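Local structure of thymidylate synthase thyX (3N3Y) at residues I26-C29 with W30-F33. The protein probably catalyses the flavin-dependent reductive methylation of dUMP to dTMP, with methylenetetrahydrofolate as carbon donor and NADPH as reductant, working as a homotetramer that binds FAD. Residues are numbered along the deposited sequence; the frame is centred on the assembly and turned at random.
Sequences IRTC and WQSF
Arg27 and Ser32 meet twice where helix 20-30 runs out, once through the backbone and once through side chains. In the backbone bond, Ser32 N donates to Arg27 O over 3.1 Å, an i to i-5 link that crosses the positive phi of Gln31. With the longer, weak bond from Gln31 N to Thr28 O inside it, this is a Schellman motif that ends the helix.

Followed outward, Arg27 CB lies 3.9 Å from CD1 of the Phe33 ring; Arg27 O sits over one face of this ring, while Thr28 OG1, bonded back to Gln24 O, lies at its edge. Arg27 CG passes Ser32 OG, and CD comes to 3.6 Å from Ser32 O. The chain turns away from the extended form at chi2 (-147°) and chi3 (111°), which brings NE to Ser32 OG in a 3.3 Å hydrogen bond; its 154° N-H...O angle is fairly straight, and the hydroxyl oxygen lies nearly in the guanidinium plane. Beyond CZ, NH1 forms a salt bridge with Asp43. NE and NH1 are both held, which should restrict rotation of the group.

On the other flank, Cys29 CB stands over one face of the six-membered ring of Trp30 in a CH-pi contact, 4.0 Å from the centroid, and SG makes a more distant, oblique sulfur-aromatic contact with the same ring. Ile26 CG2 reaches the ring edge in plane, 3.8 Å from Trp30 CZ3.

Cys29 belongs to the FAD pocket and touches the cofactor. Trp30 packs edge-to-face with His56 and also meets Tyr95 of a second subunit. Thr28 and Cys29 pack on Ser89 in strand 87-90 of that subunit, whereas Ile26 and Arg27 turn to helix 41-51, placing this helix end between that helix and the subunit interface.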
loop_
_atom_site.group_PDB
_atom_site.type_symbol
_atom_site.label_atom_id
_atom_site.label_comp_id
_atom_site.label_asym_id
_atom_site.label_seq_id
_atom_site.Cartn_x
_atom_site.Cartn_y
_atom_site.Cartn_z
ATOM N N ILE A 26 9.925 -1.041 -19.295
ATOM C CA ILE A 26 9.773 0.306 -19.811
ATOM C C ILE A 26 9.399 0.288 -21.298
ATOM O O ILE A 26 8.552 1.066 -21.759
ATOM C CB ILE A 26 11.061 1.125 -19.587
ATOM C CG1 ILE A 26 11.335 1.242 -18.078
ATOM C CG2 ILE A 26 10.935 2.499 -20.241
ATOM C CD1 ILE A 26 12.685 1.822 -17.719
ATOM N N ARG A 27 10.031 -0.620 -22.035
ATOM C CA ARG A 27 9.825 -0.709 -23.466
ATOM C C ARG A 27 8.448 -1.283 -23.782
ATOM O O ARG A 27 7.887 -1.006 -24.840
ATOM C CB ARG A 27 10.955 -1.514 -24.125
ATOM C CG ARG A 27 12.330 -0.927 -23.844
ATOM C CD ARG A 27 13.312 -1.106 -24.990
ATOM N NE ARG A 27 13.601 0.191 -25.595
ATOM C CZ ARG A 27 14.767 0.810 -25.510
ATOM N NH1 ARG A 27 15.777 0.244 -24.868
ATOM N NH2 ARG A 27 14.929 1.994 -26.080
ATOM N N THR A 28 7.903 -2.070 -22.854
ATOM C CA THR A 28 6.575 -2.630 -23.014
ATOM C C THR A 28 5.520 -1.537 -23.180
ATOM O O THR A 28 4.559 -1.710 -23.923
ATOM C CB THR A 28 6.169 -3.531 -21.832
ATOM O OG1 THR A 28 6.902 -4.763 -21.878
ATOM C CG2 THR A 28 4.697 -3.850 -21.921
ATOM N N CYS A 29 5.708 -0.413 -22.495
ATOM C CA CYS A 29 4.698 0.642 -22.480
ATOM C C CYS A 29 4.498 1.257 -23.853
ATOM O O CYS A 29 3.370 1.444 -24.288
ATOM C CB CYS A 29 5.044 1.731 -21.462
ATOM S SG CYS A 29 5.073 1.160 -19.736
ATOM N N TRP A 30 5.600 1.573 -24.527
ATOM C CA TRP A 30 5.544 2.180 -25.852
ATOM C C TRP A 30 5.941 1.191 -26.932
ATOM O O TRP A 30 6.080 1.565 -28.088
ATOM C CB TRP A 30 6.452 3.401 -25.928
ATOM C CG TRP A 30 6.103 4.441 -24.942
ATOM C CD1 TRP A 30 5.141 5.405 -25.070
ATOM C CD2 TRP A 30 6.703 4.636 -23.653
ATOM N NE1 TRP A 30 5.105 6.191 -23.939
ATOM C CE2 TRP A 30 6.053 5.740 -23.052
ATOM C CE3 TRP A 30 7.727 3.986 -22.945
ATOM C CZ2 TRP A 30 6.398 6.211 -21.779
ATOM C CZ3 TRP A 30 8.061 4.452 -21.680
ATOM C CH2 TRP A 30 7.400 5.555 -21.113
ATOM N N GLN A 31 6.127 -0.069 -26.544
ATOM C CA GLN A 31 6.423 -1.142 -27.498
ATOM C C GLN A 31 7.632 -0.823 -28.389
ATOM O O GLN A 31 7.587 -1.019 -29.602
ATOM C CB GLN A 31 5.185 -1.451 -28.365
ATOM C CG GLN A 31 3.996 -2.048 -27.597
ATOM C CD GLN A 31 4.227 -3.494 -27.167
ATOM O OE1 GLN A 31 4.259 -3.812 -25.971
ATOM N NE2 GLN A 31 4.385 -4.379 -28.146
ATOM N N SER A 32 8.708 -0.348 -27.773
ATOM C CA SER A 32 9.879 0.144 -28.485
ATOM C C SER A 32 11.043 -0.845 -28.422
ATOM O O SER A 32 12.202 -0.442 -28.377
ATOM C CB SER A 32 10.321 1.463 -27.860
ATOM O OG SER A 32 10.649 1.253 -26.491
ATOM N N PHE A 33 10.735 -2.138 -28.409
ATOM C CA PHE A 33 11.769 -3.166 -28.343
ATOM C C PHE A 33 12.771 -3.061 -29.501
ATOM O O PHE A 33 13.905 -3.510 -29.388
ATOM C CB PHE A 33 11.130 -4.555 -28.316
ATOM C CG PHE A 33 10.027 -4.685 -27.311
ATOM C CD1 PHE A 33 10.320 -4.891 -25.970
ATOM C CD2 PHE A 33 8.700 -4.587 -27.702
ATOM C CE1 PHE A 33 9.306 -5.002 -25.032
ATOM C CE2 PHE A 33 7.682 -4.694 -26.778
ATOM C CZ PHE A 33 7.982 -4.901 -25.440
#